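Local atomic coordinates of hypothetical conserved protein TTC0263 (PDB entry 2PL2), a protein that is of unknown function but folds as an all-helical tetratricopeptide-repeat protein, a family whose stacked helices commonly serve as scaffolds for binding other proteins. Residues L11-Y16 and L42-R47; R47-L52 and L59-T64; G74-L79 and L104-D109; G98-A103 and A129-R134; D109-N114 and L122-V127. All coordinates share one frame; numbering follows the deposited sequence.

In the fold
Contacts 1, 2 and 3 follow one another along the chain through a helical array of tetratricopeptide-repeat type, joining helices that are next or next-but-one neighbours. Contacts 1 and 2 share helix 39-51 and Arg-47, their centres 11 Å apart. Contact 2 touches contact 3 through Leu-59 on Leu-79, where helix 55-68 is followed by helix 73-88. Contacts 3, 4 and 5 all use helix 93-113: contacts 3 and 5 share Asp-109 and have centres only 6 Å apart, contact 5 is nested in the loop closed by contact 4, and the segments of contacts 3 and 4 alternate. Contacts 1 and 4, with centres 27 Å apart, do not touch; the contacts between them link one helix to the next, as expected of a repeat array.

Contact 1: residues L11-Y16 and L42-R47; sequences LGVQLY and LYWLAR
At a helix-helix interface of the tetratricopeptide-repeat array, Trp-44 of helix 39-51 lays one face against Val-13 and turns an edge to Tyr-16, both of helix 6-17. The two helix segments run in much the same direction, 29° apart, with axes 11.0 Å from each other, so large side chains bridge the gap. The indole turns its six-membered edge to the face of Tyr-16 in a T-shaped pair, with planes at 61° and Trp-44 CZ3 3.4 Å from Tyr-16 CD2. Val-13 CG2 makes a CH-pi contact over the five-membered ring, 4.1 Å from its centroid, while Tyr-43 covers the opposite indole face. With CG anti to the backbone N (chi1 176°), the Tyr-16 ring reaches across until its rim lies over one face of the Arg-47 guanidinium, CE2 3.7 Å from NH2. The phenol oxygen is hydrogen-bonded instead to Lys-51, further along the helix of Arg-47. Packing at a modest angle between helices two apart in the chain is typical of the stacked helix pairs of tetratricopeptide-repeat proteins.

Contact 2: residues R47-L52 and L59-T64; sequences RTQLKL and LENGKT
Asn-61 and Gln-49 supply nearly all of the small buried surface, 63 Å² in total, between helix 39-51 and helix 55-68. Their amide ends meet across the gap with planes only 17° apart, although the two side chains as a whole cross at about a right angle. The nearest atoms, modelled as Gln-49 OE1 and Asn-61 OD1, are 3.2 Å apart; either amide may be turned over, so the polar pairing stays unsettled. Gln-49 spans the distance as a straight arm: chi2 is 180°, which carries its amide well clear of its own backbone. Asn-61 is shorter, and its CB already points toward the other helix. Beside this meeting point Gln-49 packs on Pro-57 and Ala-58, early in helix 55-68, and Asn-61 packs on Leu-42, Leu-45 and Ala-46, a turn or more back along helix 39-51. The two helices follow each other in the chain and run in roughly opposite directions, with helix 73-88 meeting Leu-50 of the first and Leu-59 of the second.

Contact 3: residues G74-L79 and L104-D109; sequences GGYMVL and LSVLKD
Val-106 overlaps the base of Tyr-76, its CG1 methyl resting 3.6 Å from Tyr-76 CA and equally close to CD1 of the ring. CG1 stands anti to the backbone N of Val-106 (chi1 178°), and this turns it into the angle between the tyrosine backbone and ring. The carbonyl oxygen of Val-106 also nears the ring, 3.5 Å from Tyr-76 CD1, coming in obliquely. From the next turn of helix 93-113 the Asp-109 CB lies 3.9 Å from Tyr-76 CE1, with the carboxylate plane turned steeply to the ring. One turn after Tyr-76, Leu-79 CD2 packs 3.9 Å from Val-106 CG1, so the valine sits between two residues one turn apart. No hydrogen bond crosses here; the tyrosine hydroxyl is held instead by the backbone oxygen of Pro-70. The helix segments are close to antiparallel, at 163°, and their axes come to 8.9 Å, with Val-106 CG1 lying close to the Tyr-76 backbone. Helix 73-88 has other neighbours too: Tyr-76 and Leu-79 also pack on Val-66 of helix 55-68, and Met-77 meets Pro-119 and Leu-120 of helix 118-130.

Contact 4: residues G98-A103 and A129-R134; sequences GYLEQA and ALLGER
Leu-100 of helix 93-113 points into the end of helix 118-130 and meets two consecutive leucines there. Its CB lies 3.8 Å from Leu-131 CD2, at the root of the side chain. One bond further, CG stands 4.1 Å from both Leu-130 CB and Leu-131 CG, so the branch point is held between the two neighbours. Of its methyls, CD1 faces Leu-130 CD1 at 4.1 Å, while CD2 does the closest work: it is 3.7 Å from Leu-130 CB, 3.8 Å from Leu-131 CD2, and also near the backbone oxygen of Leu-130. Leu-100 crosses Leu-130 at about a right angle but runs antiparallel alongside Leu-131. Rotation about its CA-CB bond is somewhat eclipsed (chi1 -114°), perhaps the price of fitting between them. Directly after Leu-131 the chain leaves the helix in a Schellman motif, with Gly-132 taking positive phi, and Glu-133 then occupies the N-cap position of helix 134-147, its carboxylate bridged to Lys-136. Tyr-87 of helix 73-88 packs on both Leu-100 and Leu-130. No hydrogen bond crosses between the segments; the side-chain contact is aliphatic, so van der Waals fit and burial of methyl groups probably account for most of it.

Contact 5: residues D109-N114 and L122-V127; sequences DAERVN and LQRGLV
A salt bridge joins Glu-111 near the end of helix 93-113 to Arg-124 of helix 118-130, with Arg-124 NH1 3.0 Å from Glu-111 OE2. The N-H of NH1 points only loosely at the oxygen (130°), which makes the hydrogen bond weak. Just one nitrogen engages the carboxylate, which lies at the edge of the guanidinium, near its plane, but with its own plane rotated 73° away, so the pairing is single-pronged, through NH1. Both side chains reach out from well-separated backbones, the CA atoms of Glu-111 and Arg-124 being 9.8 Å apart. Glu-111 does so fully extended, with CG opposite the backbone N (chi1 174°), whereas Arg-124 bends at chi3 to bring NH1 round. The other carboxylate oxygen, OE1, is taken by Lys-108 one turn back in the same helix, so Glu-111 serves two positive charges. Little surface is buried by the pair, 61 Å² in all. Around it, Val-127 packs on Leu-104 and Leu-107 and Gln-123 on Leu-107, while Arg-124 also touches Ser-140 of helix 134-147. A surface salt bridge over an apolar seam, between helices consecutive in the chain, fits the helix-turn-helix architecture of tetratricopeptide-repeat proteins.

Contact 1: residues L11-Y16 and L42-R47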
# COMPACT_ATOMS: atom_id res chain seq x y z
N LEU A 11 1.75 -4.52 -22.03
CA LEU A 11 1.93 -3.18 -21.49
C LEU A 11 1.56 -3.18 -20.02
O LEU A 11 2.16 -2.47 -19.21
CB LEU A 11 1.06 -2.18 -22.25
CG LEU A 11 1.20 -0.70 -21.83
CD1 LEU A 11 2.67 -0.26 -21.91
CD2 LEU A 11 0.33 0.16 -22.74
N GLY A 12 0.56 -3.98 -19.67
CA GLY A 12 0.15 -4.04 -18.29
C GLY A 12 1.27 -4.55 -17.40
O GLY A 12 1.49 -4.02 -16.31
N VAL A 13 1.98 -5.58 -17.85
CA VAL A 13 3.07 -6.14 -17.05
C VAL A 13 4.19 -5.12 -16.85
O VAL A 13 4.83 -5.08 -15.79
CB VAL A 13 3.69 -7.41 -17.71
CG1 VAL A 13 4.73 -8.01 -16.79
CG2 VAL A 13 2.61 -8.42 -18.01
N GLN A 14 4.44 -4.32 -17.87
CA GLN A 14 5.49 -3.30 -17.80
C GLN A 14 5.09 -2.24 -16.77
O GLN A 14 5.84 -1.95 -15.84
CB GLN A 14 5.71 -2.70 -19.20
CG GLN A 14 6.03 -3.80 -20.22
CD GLN A 14 6.21 -3.32 -21.65
OE1 GLN A 14 5.59 -2.36 -22.09
NE2 GLN A 14 7.06 -4.03 -22.39
N LEU A 15 3.88 -1.70 -16.91
CA LEU A 15 3.39 -0.68 -15.98
C LEU A 15 3.35 -1.23 -14.57
O LEU A 15 3.56 -0.48 -13.61
CB LEU A 15 1.99 -0.21 -16.38
CG LEU A 15 1.93 0.79 -17.53
CD1 LEU A 15 0.52 0.93 -18.03
CD2 LEU A 15 2.45 2.14 -17.07
N TYR A 16 3.07 -2.52 -14.42
CA TYR A 16 3.01 -3.09 -13.09
C TYR A 16 4.40 -3.00 -12.49
O TYR A 16 4.56 -2.57 -11.36
CB TYR A 16 2.54 -4.56 -13.11
CG TYR A 16 2.56 -5.22 -11.75
CD1 TYR A 16 1.49 -5.11 -10.86
CD2 TYR A 16 3.69 -5.90 -11.31
CE1 TYR A 16 1.55 -5.65 -9.57
CE2 TYR A 16 3.76 -6.44 -10.02
CZ TYR A 16 2.69 -6.31 -9.16
OH TYR A 16 2.80 -6.83 -7.89
N LEU A 42 -5.58 -13.04 -15.37
CA LEU A 42 -6.25 -13.12 -14.06
C LEU A 42 -5.24 -13.05 -12.93
O LEU A 42 -5.50 -12.50 -11.86
CB LEU A 42 -7.03 -14.43 -13.91
CG LEU A 42 -8.39 -14.67 -14.56
CD1 LEU A 42 -8.82 -16.12 -14.31
CD2 LEU A 42 -9.42 -13.71 -13.97
N TYR A 43 -4.10 -13.68 -13.17
CA TYR A 43 -3.02 -13.69 -12.19
C TYR A 43 -2.54 -12.26 -11.98
O TYR A 43 -2.51 -11.76 -10.85
CB TYR A 43 -1.85 -14.56 -12.69
CG TYR A 43 -0.53 -14.23 -12.01
CD1 TYR A 43 -0.29 -14.60 -10.69
CD2 TYR A 43 0.47 -13.55 -12.70
CE1 TYR A 43 0.93 -14.30 -10.07
CE2 TYR A 43 1.68 -13.24 -12.10
CZ TYR A 43 1.91 -13.62 -10.78
OH TYR A 43 3.12 -13.31 -10.19
N TRP A 44 -2.16 -11.60 -13.07
CA TRP A 44 -1.67 -10.23 -13.00
C TRP A 44 -2.74 -9.29 -12.46
O TRP A 44 -2.45 -8.41 -11.65
CB TRP A 44 -1.17 -9.76 -14.36
CG TRP A 44 0.19 -10.28 -14.67
CD1 TRP A 44 0.52 -11.19 -15.63
CD2 TRP A 44 1.40 -9.95 -13.98
NE1 TRP A 44 1.88 -11.45 -15.58
CE2 TRP A 44 2.43 -10.71 -14.58
CE3 TRP A 44 1.71 -9.10 -12.91
CZ2 TRP A 44 3.76 -10.63 -14.14
CZ3 TRP A 44 3.03 -9.03 -12.48
CH2 TRP A 44 4.04 -9.79 -13.09
N LEU A 45 -3.97 -9.49 -12.92
CA LEU A 45 -5.10 -8.69 -12.47
C LEU A 45 -5.19 -8.80 -10.95
O LEU A 45 -5.26 -7.79 -10.25
CB LEU A 45 -6.40 -9.20 -13.08
CG LEU A 45 -7.66 -8.56 -12.50
CD1 LEU A 45 -7.77 -7.12 -12.95
CD2 LEU A 45 -8.89 -9.35 -12.93
N ALA A 46 -5.18 -10.03 -10.46
CA ALA A 46 -5.26 -10.28 -9.03
C ALA A 46 -4.10 -9.61 -8.29
O ALA A 46 -4.30 -9.01 -7.24
CB ALA A 46 -5.26 -11.78 -8.76
N ARG A 47 -2.89 -9.74 -8.83
CA ARG A 47 -1.71 -9.15 -8.21
C ARG A 47 -1.90 -7.65 -8.09
O ARG A 47 -1.61 -7.05 -7.05
CB ARG A 47 -0.45 -9.44 -9.02
CG ARG A 47 0.18 -10.79 -8.75
CD ARG A 47 1.57 -10.87 -9.35
NE ARG A 47 2.59 -10.23 -8.53
CZ ARG A 47 3.86 -10.05 -8.92
NH1 ARG A 47 4.24 -10.47 -10.11
NH2 ARG A 47 4.73 -9.46 -8.11

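Contact 2: residues R47-L52 and L59-T64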
# COMPACT_ATOMS: atom_id res chain seq x y z
N ARG A 47 -2.89 -9.74 -8.83
CA ARG A 47 -1.71 -9.15 -8.21
C ARG A 47 -1.90 -7.65 -8.09
O ARG A 47 -1.61 -7.05 -7.05
CB ARG A 47 -0.45 -9.44 -9.02
CG ARG A 47 0.18 -10.79 -8.75
CD ARG A 47 1.57 -10.87 -9.35
NE ARG A 47 2.59 -10.23 -8.53
CZ ARG A 47 3.86 -10.05 -8.92
NH1 ARG A 47 4.24 -10.47 -10.11
NH2 ARG A 47 4.73 -9.46 -8.11
N THR A 48 -2.40 -7.04 -9.15
CA THR A 48 -2.65 -5.61 -9.16
C THR A 48 -3.75 -5.22 -8.16
O THR A 48 -3.68 -4.16 -7.54
CB THR A 48 -3.04 -5.15 -10.56
OG1 THR A 48 -2.10 -5.68 -11.51
CG2 THR A 48 -3.03 -3.63 -10.63
N GLN A 49 -4.74 -6.09 -7.98
CA GLN A 49 -5.83 -5.84 -7.05
C GLN A 49 -5.32 -5.83 -5.61
O GLN A 49 -5.78 -5.03 -4.79
CB GLN A 49 -6.93 -6.89 -7.21
CG GLN A 49 -7.61 -6.87 -8.58
CD GLN A 49 -8.69 -7.92 -8.73
OE1 GLN A 49 -8.46 -9.09 -8.45
NE2 GLN A 49 -9.87 -7.51 -9.18
N LEU A 50 -4.39 -6.72 -5.29
CA LEU A 50 -3.83 -6.78 -3.94
C LEU A 50 -3.13 -5.45 -3.66
O LEU A 50 -3.28 -4.88 -2.58
CB LEU A 50 -2.84 -7.94 -3.82
CG LEU A 50 -3.36 -9.39 -3.77
CD1 LEU A 50 -2.25 -10.35 -4.14
CD2 LEU A 50 -3.89 -9.70 -2.37
N LYS A 51 -2.37 -4.97 -4.64
CA LYS A 51 -1.65 -3.70 -4.52
C LYS A 51 -2.62 -2.55 -4.33
O LYS A 51 -2.36 -1.63 -3.55
CB LYS A 51 -0.78 -3.46 -5.76
CG LYS A 51 0.45 -4.34 -5.85
CD LYS A 51 1.43 -4.02 -4.71
CE LYS A 51 2.44 -5.14 -4.48
NZ LYS A 51 3.23 -5.50 -5.70
N LEU A 52 -3.75 -2.59 -5.03
CA LEU A 52 -4.75 -1.53 -4.92
C LEU A 52 -5.71 -1.77 -3.75
O LEU A 52 -6.80 -1.22 -3.71
CB LEU A 52 -5.54 -1.41 -6.23
CG LEU A 52 -4.73 -1.05 -7.48
CD1 LEU A 52 -5.65 -0.89 -8.69
CD2 LEU A 52 -3.96 0.24 -7.23
N LEU A 59 -8.87 -12.53 -3.96
CA LEU A 59 -9.01 -13.82 -3.30
C LEU A 59 -9.87 -14.70 -4.21
O LEU A 59 -9.64 -15.90 -4.34
CB LEU A 59 -9.70 -13.65 -1.94
CG LEU A 59 -10.06 -14.92 -1.16
CD1 LEU A 59 -8.80 -15.52 -0.54
CD2 LEU A 59 -11.07 -14.58 -0.07
N GLU A 60 -10.86 -14.08 -4.85
CA GLU A 60 -11.77 -14.78 -5.74
C GLU A 60 -11.10 -15.19 -7.05
O GLU A 60 -11.44 -16.23 -7.62
CB GLU A 60 -13.00 -13.91 -6.02
CG GLU A 60 -14.18 -14.67 -6.59
CD GLU A 60 -14.48 -15.95 -5.83
OE1 GLU A 60 -14.71 -15.89 -4.59
OE2 GLU A 60 -14.48 -17.03 -6.47
N ASN A 61 -10.16 -14.38 -7.52
CA ASN A 61 -9.43 -14.68 -8.75
C ASN A 61 -8.37 -15.76 -8.50
O ASN A 61 -8.06 -16.55 -9.39
CB ASN A 61 -8.76 -13.42 -9.30
CG ASN A 61 -9.70 -12.60 -10.17
OD1 ASN A 61 -9.49 -11.40 -10.36
ND2 ASN A 61 -10.72 -13.24 -10.72
N GLY A 62 -7.82 -15.77 -7.30
CA GLY A 62 -6.84 -16.78 -6.95
C GLY A 62 -7.56 -18.11 -6.88
O GLY A 62 -7.03 -19.13 -7.35
N LYS A 63 -8.76 -18.09 -6.29
CA LYS A 63 -9.59 -19.28 -6.16
C LYS A 63 -9.89 -19.89 -7.52
O LYS A 63 -9.74 -21.08 -7.70
CB LYS A 63 -10.91 -18.94 -5.47
CG LYS A 63 -10.82 -18.88 -3.94
CD LYS A 63 -12.11 -18.38 -3.31
CE LYS A 63 -12.05 -18.56 -1.79
NZ LYS A 63 -13.17 -17.89 -1.07
N THR A 64 -10.31 -19.08 -8.47
CA THR A 64 -10.63 -19.57 -9.81
C THR A 64 -9.37 -19.94 -10.60
O THR A 64 -9.44 -20.58 -11.64
CB THR A 64 -11.50 -18.54 -10.60
OG1 THR A 64 -11.33 -18.74 -12.01
CG2 THR A 64 -11.10 -17.13 -10.26

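Contact 3: residues G74-L79 and L104-D109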
# COMPACT_ATOMS: atom_id res chain seq x y z
N GLY A 74 0.80 -19.25 -10.16
CA GLY A 74 0.14 -17.97 -9.95
C GLY A 74 -1.02 -18.02 -8.97
O GLY A 74 -1.08 -17.22 -8.04
N GLY A 75 -1.93 -18.97 -9.17
CA GLY A 75 -3.08 -19.11 -8.31
C GLY A 75 -2.75 -19.19 -6.83
O GLY A 75 -3.35 -18.50 -6.00
N TYR A 76 -1.80 -20.06 -6.49
CA TYR A 76 -1.40 -20.23 -5.10
C TYR A 76 -0.73 -18.95 -4.58
O TYR A 76 -1.00 -18.53 -3.46
CB TYR A 76 -0.43 -21.41 -4.98
CG TYR A 76 -0.93 -22.70 -5.60
CD1 TYR A 76 -1.71 -23.60 -4.87
CD2 TYR A 76 -0.65 -23.01 -6.92
CE1 TYR A 76 -2.18 -24.78 -5.45
CE2 TYR A 76 -1.11 -24.17 -7.51
CZ TYR A 76 -1.88 -25.06 -6.78
OH TYR A 76 -2.35 -26.22 -7.39
N MET A 77 0.13 -18.34 -5.38
CA MET A 77 0.81 -17.12 -4.95
C MET A 77 -0.23 -16.03 -4.68
O MET A 77 -0.27 -15.46 -3.58
CB MET A 77 1.82 -16.65 -6.01
CG MET A 77 3.06 -17.54 -6.18
SD MET A 77 4.22 -17.57 -4.75
CE MET A 77 4.78 -15.85 -4.77
N VAL A 78 -1.07 -15.76 -5.66
CA VAL A 78 -2.12 -14.75 -5.50
C VAL A 78 -2.94 -15.06 -4.25
O VAL A 78 -3.03 -14.25 -3.33
CB VAL A 78 -3.03 -14.73 -6.74
CG1 VAL A 78 -4.27 -13.90 -6.47
CG2 VAL A 78 -2.27 -14.17 -7.93
N LEU A 79 -3.52 -16.25 -4.23
CA LEU A 79 -4.33 -16.73 -3.12
C LEU A 79 -3.57 -16.63 -1.80
O LEU A 79 -4.13 -16.25 -0.77
CB LEU A 79 -4.73 -18.18 -3.41
CG LEU A 79 -5.74 -18.94 -2.56
CD1 LEU A 79 -7.04 -18.16 -2.47
CD2 LEU A 79 -5.98 -20.30 -3.20
N LEU A 104 -0.34 -20.88 4.57
CA LEU A 104 0.70 -21.90 4.69
C LEU A 104 0.28 -23.14 3.93
O LEU A 104 1.10 -23.79 3.27
CB LEU A 104 0.90 -22.31 6.15
CG LEU A 104 1.87 -21.53 7.03
CD1 LEU A 104 2.07 -22.31 8.32
CD2 LEU A 104 3.21 -21.34 6.32
N SER A 105 -1.00 -23.46 4.02
CA SER A 105 -1.53 -24.63 3.36
C SER A 105 -1.45 -24.52 1.85
O SER A 105 -1.00 -25.44 1.17
CB SER A 105 -2.99 -24.85 3.79
OG SER A 105 -3.49 -26.07 3.28
N VAL A 106 -1.87 -23.38 1.33
CA VAL A 106 -1.86 -23.17 -0.11
C VAL A 106 -0.43 -23.11 -0.66
O VAL A 106 -0.15 -23.57 -1.76
CB VAL A 106 -2.62 -21.86 -0.46
CG1 VAL A 106 -2.56 -21.61 -1.94
CG2 VAL A 106 -4.09 -21.97 -0.01
N LEU A 107 0.47 -22.52 0.12
CA LEU A 107 1.86 -22.43 -0.28
C LEU A 107 2.42 -23.84 -0.34
O LEU A 107 3.15 -24.18 -1.26
CB LEU A 107 2.66 -21.57 0.72
CG LEU A 107 2.41 -20.06 0.61
CD1 LEU A 107 3.07 -19.34 1.78
CD2 LEU A 107 2.98 -19.55 -0.70
N LYS A 108 2.06 -24.65 0.65
CA LYS A 108 2.50 -26.04 0.69
C LYS A 108 2.04 -26.80 -0.56
O LYS A 108 2.83 -27.51 -1.18
CB LYS A 108 1.95 -26.72 1.94
CG LYS A 108 2.58 -28.06 2.22
CD LYS A 108 4.08 -27.93 2.48
CE LYS A 108 4.73 -29.29 2.67
NZ LYS A 108 6.19 -29.16 2.93
N ASP A 109 0.77 -26.63 -0.94
CA ASP A 109 0.23 -27.30 -2.14
C ASP A 109 1.02 -26.83 -3.36
O ASP A 109 1.30 -27.61 -4.26
CB ASP A 109 -1.25 -26.97 -2.39
CG ASP A 109 -2.16 -27.32 -1.23
OD1 ASP A 109 -1.83 -28.26 -0.46
OD2 ASP A 109 -3.21 -26.66 -1.11

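Contact 4: residues G98-A103 and A129-R134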
# COMPACT_ATOMS: atom_id res chain seq x y z
N GLY A 98 -6.09 -18.20 11.44
CA GLY A 98 -6.71 -19.08 10.47
C GLY A 98 -6.28 -18.75 9.06
O GLY A 98 -5.80 -19.62 8.33
N TYR A 99 -6.44 -17.48 8.68
CA TYR A 99 -6.05 -17.00 7.36
C TYR A 99 -4.58 -17.33 7.04
O TYR A 99 -4.25 -17.74 5.93
CB TYR A 99 -6.25 -15.49 7.27
CG TYR A 99 -7.69 -15.00 7.37
CD1 TYR A 99 -8.63 -15.33 6.39
CD2 TYR A 99 -8.09 -14.17 8.41
CE1 TYR A 99 -9.94 -14.83 6.45
CE2 TYR A 99 -9.39 -13.67 8.48
CZ TYR A 99 -10.31 -14.00 7.50
OH TYR A 99 -11.59 -13.54 7.59
N LEU A 100 -3.71 -17.15 8.02
CA LEU A 100 -2.28 -17.41 7.87
C LEU A 100 -2.08 -18.89 7.68
O LEU A 100 -1.23 -19.33 6.90
CB LEU A 100 -1.54 -16.94 9.13
CG LEU A 100 -0.55 -15.77 9.09
CD1 LEU A 100 -0.99 -14.70 8.11
CD2 LEU A 100 -0.42 -15.21 10.51
N GLU A 101 -2.88 -19.67 8.41
CA GLU A 101 -2.83 -21.12 8.34
C GLU A 101 -3.20 -21.55 6.92
O GLU A 101 -2.60 -22.48 6.37
CB GLU A 101 -3.83 -21.71 9.33
CG GLU A 101 -3.43 -23.05 9.91
CD GLU A 101 -2.39 -22.93 11.00
OE1 GLU A 101 -2.56 -22.05 11.88
OE2 GLU A 101 -1.41 -23.71 10.98
N GLN A 102 -4.18 -20.86 6.33
CA GLN A 102 -4.63 -21.16 4.96
C GLN A 102 -3.53 -20.81 3.97
O GLN A 102 -3.35 -21.51 2.96
CB GLN A 102 -5.89 -20.36 4.60
CG GLN A 102 -7.10 -20.69 5.46
CD GLN A 102 -8.39 -20.13 4.88
OE1 GLN A 102 -8.89 -20.60 3.85
NE2 GLN A 102 -8.94 -19.11 5.52
N ALA A 103 -2.82 -19.72 4.25
CA ALA A 103 -1.73 -19.27 3.39
C ALA A 103 -0.61 -20.29 3.41
O ALA A 103 -0.00 -20.56 2.37
CB ALA A 103 -1.22 -17.90 3.86
N ALA A 129 6.79 -16.00 9.78
CA ALA A 129 7.13 -14.86 10.63
C ALA A 129 5.85 -14.25 11.22
O ALA A 129 5.76 -14.03 12.43
CB ALA A 129 7.89 -13.81 9.82
N LEU A 130 4.87 -13.99 10.37
CA LEU A 130 3.60 -13.42 10.83
C LEU A 130 3.00 -14.35 11.88
O LEU A 130 2.24 -13.91 12.74
CB LEU A 130 2.63 -13.25 9.66
CG LEU A 130 3.13 -12.27 8.60
CD1 LEU A 130 2.23 -12.29 7.38
CD2 LEU A 130 3.19 -10.87 9.20
N LEU A 131 3.34 -15.63 11.79
CA LEU A 131 2.86 -16.63 12.74
C LEU A 131 3.76 -16.63 13.97
O LEU A 131 3.60 -17.44 14.88
CB LEU A 131 2.87 -18.02 12.12
CG LEU A 131 1.75 -18.44 11.15
CD1 LEU A 131 2.17 -19.70 10.41
CD2 LEU A 131 0.45 -18.66 11.90
N GLY A 132 4.72 -15.72 14.01
CA GLY A 132 5.63 -15.68 15.13
C GLY A 132 6.48 -16.92 15.17
O GLY A 132 6.94 -17.35 16.24
N GLU A 133 6.69 -17.54 14.01
CA GLU A 133 7.52 -18.73 13.93
C GLU A 133 8.86 -18.38 13.31
O GLU A 133 9.22 -18.84 12.23
CB GLU A 133 6.83 -19.82 13.11
CG GLU A 133 5.68 -20.50 13.83
CD GLU A 133 5.08 -21.62 13.02
OE1 GLU A 133 4.52 -21.33 11.93
OE2 GLU A 133 5.19 -22.79 13.45
N ARG A 134 9.59 -17.52 14.03
CA ARG A 134 10.91 -17.03 13.65
C ARG A 134 11.77 -18.15 13.08
O ARG A 134 12.36 -18.01 12.01
CB ARG A 134 11.59 -16.41 14.87
CG ARG A 134 11.63 -17.33 16.09
CD ARG A 134 12.16 -16.62 17.34
NE ARG A 134 11.26 -15.54 17.78
CZ ARG A 134 10.03 -15.73 18.25
NH1 ARG A 134 9.54 -16.96 18.35
NH2 ARG A 134 9.29 -14.70 18.61

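Contact 5: residues D109-N114 and L122-V127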
# COMPACT_ATOMS: atom_id res chain seq x y z
N ASP A 109 0.77 -26.63 -0.94
CA ASP A 109 0.23 -27.30 -2.14
C ASP A 109 1.02 -26.83 -3.36
O ASP A 109 1.30 -27.61 -4.26
CB ASP A 109 -1.25 -26.97 -2.39
CG ASP A 109 -2.16 -27.32 -1.23
OD1 ASP A 109 -1.83 -28.26 -0.46
OD2 ASP A 109 -3.21 -26.66 -1.11
N ALA A 110 1.34 -25.54 -3.40
CA ALA A 110 2.09 -25.02 -4.52
C ALA A 110 3.47 -25.68 -4.57
O ALA A 110 4.02 -25.93 -5.64
CB ALA A 110 2.24 -23.51 -4.39
N GLU A 111 4.03 -25.95 -3.39
CA GLU A 111 5.34 -26.57 -3.29
C GLU A 111 5.34 -27.93 -3.99
O GLU A 111 6.38 -28.39 -4.47
CB GLU A 111 5.73 -26.72 -1.81
CG GLU A 111 7.02 -27.50 -1.58
CD GLU A 111 7.42 -27.57 -0.12
OE1 GLU A 111 6.55 -27.87 0.73
OE2 GLU A 111 8.61 -27.33 0.19
N ARG A 112 4.17 -28.56 -4.04
CA ARG A 112 4.02 -29.86 -4.70
C ARG A 112 4.10 -29.72 -6.21
O ARG A 112 4.45 -30.67 -6.91
CB ARG A 112 2.69 -30.50 -4.31
CG ARG A 112 2.53 -30.72 -2.81
CD ARG A 112 3.56 -31.72 -2.28
NE ARG A 112 3.46 -31.92 -0.84
CZ ARG A 112 4.21 -32.77 -0.15
NH1 ARG A 112 5.12 -33.51 -0.77
NH2 ARG A 112 4.05 -32.88 1.17
N VAL A 113 3.78 -28.54 -6.72
CA VAL A 113 3.80 -28.25 -8.15
C VAL A 113 5.19 -27.79 -8.60
O VAL A 113 5.51 -27.83 -9.79
CB VAL A 113 2.78 -27.15 -8.49
CG1 VAL A 113 2.79 -26.87 -9.99
CG2 VAL A 113 1.39 -27.57 -8.02
N ASN A 114 6.01 -27.35 -7.65
CA ASN A 114 7.36 -26.88 -7.94
C ASN A 114 8.08 -26.55 -6.63
O ASN A 114 7.78 -25.54 -5.99
CB ASN A 114 7.33 -25.64 -8.82
CG ASN A 114 8.70 -25.28 -9.36
OD1 ASN A 114 9.73 -25.50 -8.70
ND2 ASN A 114 8.73 -24.71 -10.56
N LEU A 122 9.93 -17.75 -0.21
CA LEU A 122 9.98 -16.40 0.31
C LEU A 122 8.67 -16.13 1.04
O LEU A 122 8.67 -15.68 2.20
CB LEU A 122 10.15 -15.39 -0.84
CG LEU A 122 9.97 -13.92 -0.40
CD1 LEU A 122 10.90 -13.62 0.79
CD2 LEU A 122 10.22 -12.96 -1.56
N GLN A 123 7.56 -16.41 0.36
CA GLN A 123 6.24 -16.22 0.94
C GLN A 123 6.06 -17.10 2.16
O GLN A 123 5.50 -16.68 3.17
CB GLN A 123 5.15 -16.55 -0.08
CG GLN A 123 4.49 -15.33 -0.71
CD GLN A 123 3.89 -14.39 0.32
OE1 GLN A 123 3.15 -14.81 1.20
NE2 GLN A 123 4.22 -13.10 0.22
N ARG A 124 6.52 -18.34 2.07
CA ARG A 124 6.37 -19.25 3.19
C ARG A 124 7.08 -18.68 4.40
O ARG A 124 6.57 -18.76 5.52
CB ARG A 124 6.94 -20.63 2.83
CG ARG A 124 6.51 -21.74 3.79
CD ARG A 124 7.01 -23.11 3.33
NE ARG A 124 8.47 -23.21 3.34
CZ ARG A 124 9.14 -24.26 2.88
NH1 ARG A 124 8.47 -25.29 2.37
NH2 ARG A 124 10.46 -24.29 2.93
N GLY A 125 8.26 -18.09 4.20
CA GLY A 125 9.00 -17.51 5.31
C GLY A 125 8.29 -16.30 5.89
O GLY A 125 8.23 -16.13 7.11
N LEU A 126 7.75 -15.47 5.02
CA LEU A 126 7.03 -14.28 5.44
C LEU A 126 5.79 -14.69 6.23
O LEU A 126 5.36 -13.97 7.14
CB LEU A 126 6.62 -13.46 4.22
CG LEU A 126 6.10 -12.03 4.44
CD1 LEU A 126 5.88 -11.36 3.08
CD2 LEU A 126 4.80 -12.06 5.24
N VAL A 127 5.23 -15.84 5.90
CA VAL A 127 4.04 -16.35 6.58
C VAL A 127 4.39 -16.92 7.95
O VAL A 127 3.67 -16.70 8.92
CB VAL A 127 3.32 -17.42 5.72
CG1 VAL A 127 2.17 -18.04 6.52
CG2 VAL A 127 2.78 -16.78 4.44